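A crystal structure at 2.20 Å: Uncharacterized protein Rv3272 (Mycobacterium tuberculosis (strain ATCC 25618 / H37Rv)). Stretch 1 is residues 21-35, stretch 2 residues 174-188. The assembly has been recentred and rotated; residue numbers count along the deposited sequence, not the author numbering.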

# COMPACT_ATOMS: atom_id res chain seq x y z
N ASN A 21 14.70 9.64 -2.14
CA ASN A 21 14.59 8.23 -1.78
C ASN A 21 13.40 7.59 -2.50
O ASN A 21 13.33 7.70 -3.73
CB ASN A 21 14.52 8.06 -0.26
CG ASN A 21 15.69 8.75 0.45
OD1 ASN A 21 16.84 8.63 0.01
ND2 ASN A 21 15.39 9.48 1.53
N VAL A 22 12.47 6.94 -1.81
CA VAL A 22 11.49 6.12 -2.55
C VAL A 22 10.03 6.58 -2.52
O VAL A 22 9.42 6.72 -3.58
CB VAL A 22 11.54 4.63 -2.09
CG1 VAL A 22 10.42 3.81 -2.74
CG2 VAL A 22 12.90 4.02 -2.40
N ALA A 23 9.46 6.82 -1.34
CA ALA A 23 8.02 7.12 -1.21
C ALA A 23 7.58 8.36 -2.02
O ALA A 23 6.70 8.26 -2.89
CB ALA A 23 7.67 7.30 0.24
N GLY A 24 8.15 9.51 -1.71
CA GLY A 24 7.85 10.74 -2.43
C GLY A 24 8.10 10.66 -3.93
O GLY A 24 7.27 11.11 -4.72
N PRO A 25 9.26 10.12 -4.33
CA PRO A 25 9.49 9.99 -5.77
C PRO A 25 8.52 9.03 -6.49
O PRO A 25 8.28 9.25 -7.68
CB PRO A 25 10.92 9.46 -5.85
CG PRO A 25 11.57 10.03 -4.63
CD PRO A 25 10.51 9.97 -3.57
N LEU A 26 8.01 8.00 -5.82
CA LEU A 26 7.02 7.12 -6.45
C LEU A 26 5.75 7.89 -6.77
O LEU A 26 5.20 7.76 -7.85
CB LEU A 26 6.69 5.91 -5.56
CG LEU A 26 5.58 4.97 -6.03
CD1 LEU A 26 5.89 4.35 -7.38
CD2 LEU A 26 5.36 3.87 -5.00
N ALA A 27 5.31 8.72 -5.82
CA ALA A 27 4.18 9.60 -6.03
C ALA A 27 4.45 10.49 -7.24
O ALA A 27 3.58 10.68 -8.08
CB ALA A 27 3.91 10.45 -4.80
N GLY A 28 5.67 11.01 -7.34
CA GLY A 28 6.06 11.79 -8.50
C GLY A 28 5.96 10.99 -9.79
O GLY A 28 5.55 11.53 -10.82
N GLN A 29 6.35 9.72 -9.74
CA GLN A 29 6.32 8.85 -10.90
C GLN A 29 4.89 8.56 -11.35
O GLN A 29 4.62 8.47 -12.54
CB GLN A 29 7.06 7.53 -10.63
CG GLN A 29 7.15 6.62 -11.85
CD GLN A 29 8.06 7.21 -12.92
OE1 GLN A 29 9.26 7.38 -12.71
NE2 GLN A 29 7.49 7.52 -14.08
N VAL A 30 3.99 8.38 -10.39
CA VAL A 30 2.57 8.20 -10.69
C VAL A 30 2.02 9.41 -11.43
O VAL A 30 1.29 9.27 -12.40
CB VAL A 30 1.73 7.95 -9.42
CG1 VAL A 30 0.24 8.04 -9.73
CG2 VAL A 30 2.09 6.58 -8.80
N LEU A 31 2.35 10.60 -10.95
CA LEU A 31 1.93 11.84 -11.60
C LEU A 31 2.48 11.98 -13.02
O LEU A 31 1.76 12.41 -13.93
CB LEU A 31 2.37 13.05 -10.76
CG LEU A 31 1.47 13.53 -9.61
CD1 LEU A 31 0.29 12.62 -9.37
CD2 LEU A 31 2.26 13.75 -8.34
N VAL A 32 3.74 11.60 -13.21
CA VAL A 32 4.36 11.58 -14.53
C VAL A 32 3.61 10.65 -15.47
O VAL A 32 3.33 11.02 -16.61
CB VAL A 32 5.83 11.14 -14.46
CG1 VAL A 32 6.39 10.87 -15.85
CG2 VAL A 32 6.65 12.21 -13.78
N ASP A 33 3.28 9.46 -14.99
CA ASP A 33 2.56 8.47 -15.79
C ASP A 33 1.20 9.01 -16.23
O ASP A 33 0.68 8.66 -17.29
CB ASP A 33 2.38 7.17 -15.02
CG ASP A 33 3.71 6.48 -14.68
OD1 ASP A 33 4.75 6.79 -15.31
OD2 ASP A 33 3.71 5.59 -13.78
N LEU A 34 0.62 9.88 -15.40
CA LEU A 34 -0.67 10.47 -15.68
C LEU A 34 -0.55 11.78 -16.48
O LEU A 34 -1.54 12.47 -16.72
CB LEU A 34 -1.43 10.70 -14.37
CG LEU A 34 -1.73 9.39 -13.62
CD1 LEU A 34 -2.34 9.66 -12.25
CD2 LEU A 34 -2.62 8.46 -14.44
N GLY A 35 0.67 12.13 -16.89
CA GLY A 35 0.88 13.22 -17.83
C GLY A 35 1.39 14.55 -17.29
O GLY A 35 1.58 15.50 -18.05
N VAL A 174 5.97 -0.00 3.24
CA VAL A 174 5.49 1.26 3.80
C VAL A 174 5.83 2.43 2.88
O VAL A 174 5.01 3.33 2.69
CB VAL A 174 6.08 1.48 5.21
CG1 VAL A 174 5.79 2.89 5.69
CG2 VAL A 174 5.50 0.47 6.17
N ASP A 175 7.03 2.40 2.31
CA ASP A 175 7.44 3.35 1.28
C ASP A 175 6.50 3.34 0.07
O ASP A 175 5.97 4.37 -0.32
CB ASP A 175 8.86 3.05 0.79
CG ASP A 175 9.92 3.62 1.70
OD1 ASP A 175 9.58 4.38 2.62
OD2 ASP A 175 11.12 3.31 1.47
N ASN A 176 6.32 2.17 -0.52
CA ASN A 176 5.58 2.09 -1.76
C ASN A 176 4.10 2.38 -1.54
O ASN A 176 3.48 3.09 -2.34
CB ASN A 176 5.81 0.74 -2.43
CG ASN A 176 7.26 0.57 -2.90
OD1 ASN A 176 7.83 1.46 -3.53
ND2 ASN A 176 7.86 -0.57 -2.57
N ALA A 177 3.54 1.90 -0.43
CA ALA A 177 2.16 2.25 -0.09
C ALA A 177 2.01 3.74 0.17
O ALA A 177 1.02 4.35 -0.23
CB ALA A 177 1.68 1.45 1.12
N SER A 178 3.00 4.34 0.84
CA SER A 178 2.93 5.77 1.15
C SER A 178 2.95 6.61 -0.12
O SER A 178 2.25 7.61 -0.22
CB SER A 178 4.07 6.20 2.06
OG SER A 178 3.90 5.67 3.36
N GLY A 179 3.76 6.20 -1.09
CA GLY A 179 3.79 6.85 -2.38
C GLY A 179 2.44 6.91 -3.08
O GLY A 179 2.06 7.95 -3.61
N HIS A 180 1.72 5.80 -3.07
CA HIS A 180 0.41 5.77 -3.72
C HIS A 180 -0.64 6.60 -2.97
O HIS A 180 -1.52 7.18 -3.61
CB HIS A 180 -0.07 4.32 -3.88
CG HIS A 180 0.67 3.59 -4.96
ND1 HIS A 180 0.57 3.92 -6.29
CD2 HIS A 180 1.59 2.59 -4.89
CE1 HIS A 180 1.36 3.14 -7.00
NE2 HIS A 180 2.00 2.33 -6.18
N VAL A 181 -0.53 6.66 -1.64
CA VAL A 181 -1.48 7.43 -0.84
C VAL A 181 -1.28 8.93 -1.05
O VAL A 181 -2.23 9.69 -1.19
CB VAL A 181 -1.37 7.10 0.65
CG1 VAL A 181 -2.25 8.04 1.46
CG2 VAL A 181 -1.78 5.66 0.91
N LEU A 182 -0.02 9.34 -1.11
CA LEU A 182 0.33 10.72 -1.42
C LEU A 182 -0.18 11.12 -2.80
O LEU A 182 -0.74 12.21 -2.96
CB LEU A 182 1.85 10.91 -1.35
CG LEU A 182 2.33 12.34 -1.62
CD1 LEU A 182 1.72 13.34 -0.64
CD2 LEU A 182 3.84 12.38 -1.55
N ALA A 183 0.04 10.26 -3.79
CA ALA A 183 -0.44 10.49 -5.14
C ALA A 183 -1.95 10.65 -5.15
O ALA A 183 -2.50 11.55 -5.79
CB ALA A 183 -0.01 9.37 -6.07
N GLN A 184 -2.62 9.76 -4.42
CA GLN A 184 -4.06 9.84 -4.23
C GLN A 184 -4.45 11.22 -3.67
O GLN A 184 -5.37 11.88 -4.19
CB GLN A 184 -4.52 8.72 -3.29
CG GLN A 184 -5.94 8.84 -2.76
CD GLN A 184 -6.14 8.04 -1.49
OE1 GLN A 184 -6.32 8.59 -0.40
NE2 GLN A 184 -6.11 6.72 -1.62
N ALA A 185 -3.74 11.67 -2.65
CA ALA A 185 -4.07 12.92 -1.99
C ALA A 185 -3.82 14.14 -2.89
O ALA A 185 -4.57 15.10 -2.85
CB ALA A 185 -3.29 13.04 -0.72
N VAL A 186 -2.77 14.09 -3.70
CA VAL A 186 -2.55 15.15 -4.67
C VAL A 186 -3.69 15.18 -5.69
O VAL A 186 -4.20 16.24 -6.02
CB VAL A 186 -1.20 14.97 -5.40
CG1 VAL A 186 -1.16 15.84 -6.64
CG2 VAL A 186 -0.02 15.29 -4.46
N LEU A 187 -4.10 14.01 -6.16
CA LEU A 187 -5.18 13.92 -7.13
C LEU A 187 -6.49 14.50 -6.57
O LEU A 187 -7.19 15.25 -7.26
CB LEU A 187 -5.39 12.47 -7.55
CG LEU A 187 -4.76 11.92 -8.83
CD1 LEU A 187 -3.77 12.87 -9.47
CD2 LEU A 187 -4.11 10.54 -8.57
N ALA A 188 -6.79 14.16 -5.32
CA ALA A 188 -7.97 14.70 -4.66
C ALA A 188 -7.89 16.22 -4.60
O ALA A 188 -8.86 16.91 -4.91
CB ALA A 188 -8.12 14.11 -3.26

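Two helices from distant parts of one chain cross in a close van der Waals contact, with small residues at the crossing and carbons set against backbone carbonyls, and with no hydrogen bond between them. Helix 23-33 and helix 174-188 run in broadly the same direction, their axes inclined at 47° and 7.3 Å apart at closest approach; together the stretches bury 658 Å². The backbones come nearest at A23 and G179, whose CA atoms lie 4.4 Å apart. Here A23 O rests 3.3 Å from G179 CA, a proximity that the absence of a side chain on G179 permits: a CB would point toward stretch 1 and clash with A23 O and L26 CD2. Beside it, A23 CA approaches D175 O at 3.5 Å in a CA-H...O contact, and A23 CB lies 3.4 Å from the same oxygen. Both carbonyls also accept backbone hydrogen bonds within their own helices, D175 O from G179 N (3.0 Å) and A23 O from A27 N (3.3 Å). One turn on, A27 makes a similar approach to a carbonyl: A27 CB lies 3.3 Å from G179 O and 3.8 Å from L182 CD2. L26, with chi1 t and chi2 p, brings CD2 to 3.3 Å from N176 O and 3.9 Å from H180 NE2. V30 CG2 also reaches the imidazole, 4.0 Å from H180 CE1, so L26 and V30 both meet this ring obliquely through van der Waals contact, while V30 CG1 packs 3.9 Å from A183 CB. Toward the later residues of both stretches, larger side chains bridge the gap: L31 CD1 meets L187 CD1 at 4.1 Å, and L34 CD1, just past the helix, lies 4.2 Å from L187 CD2. At the other end, V22 CG1 sits 3.6 Å from N176 OD1, a van der Waals contact between a methyl and an amide oxygen.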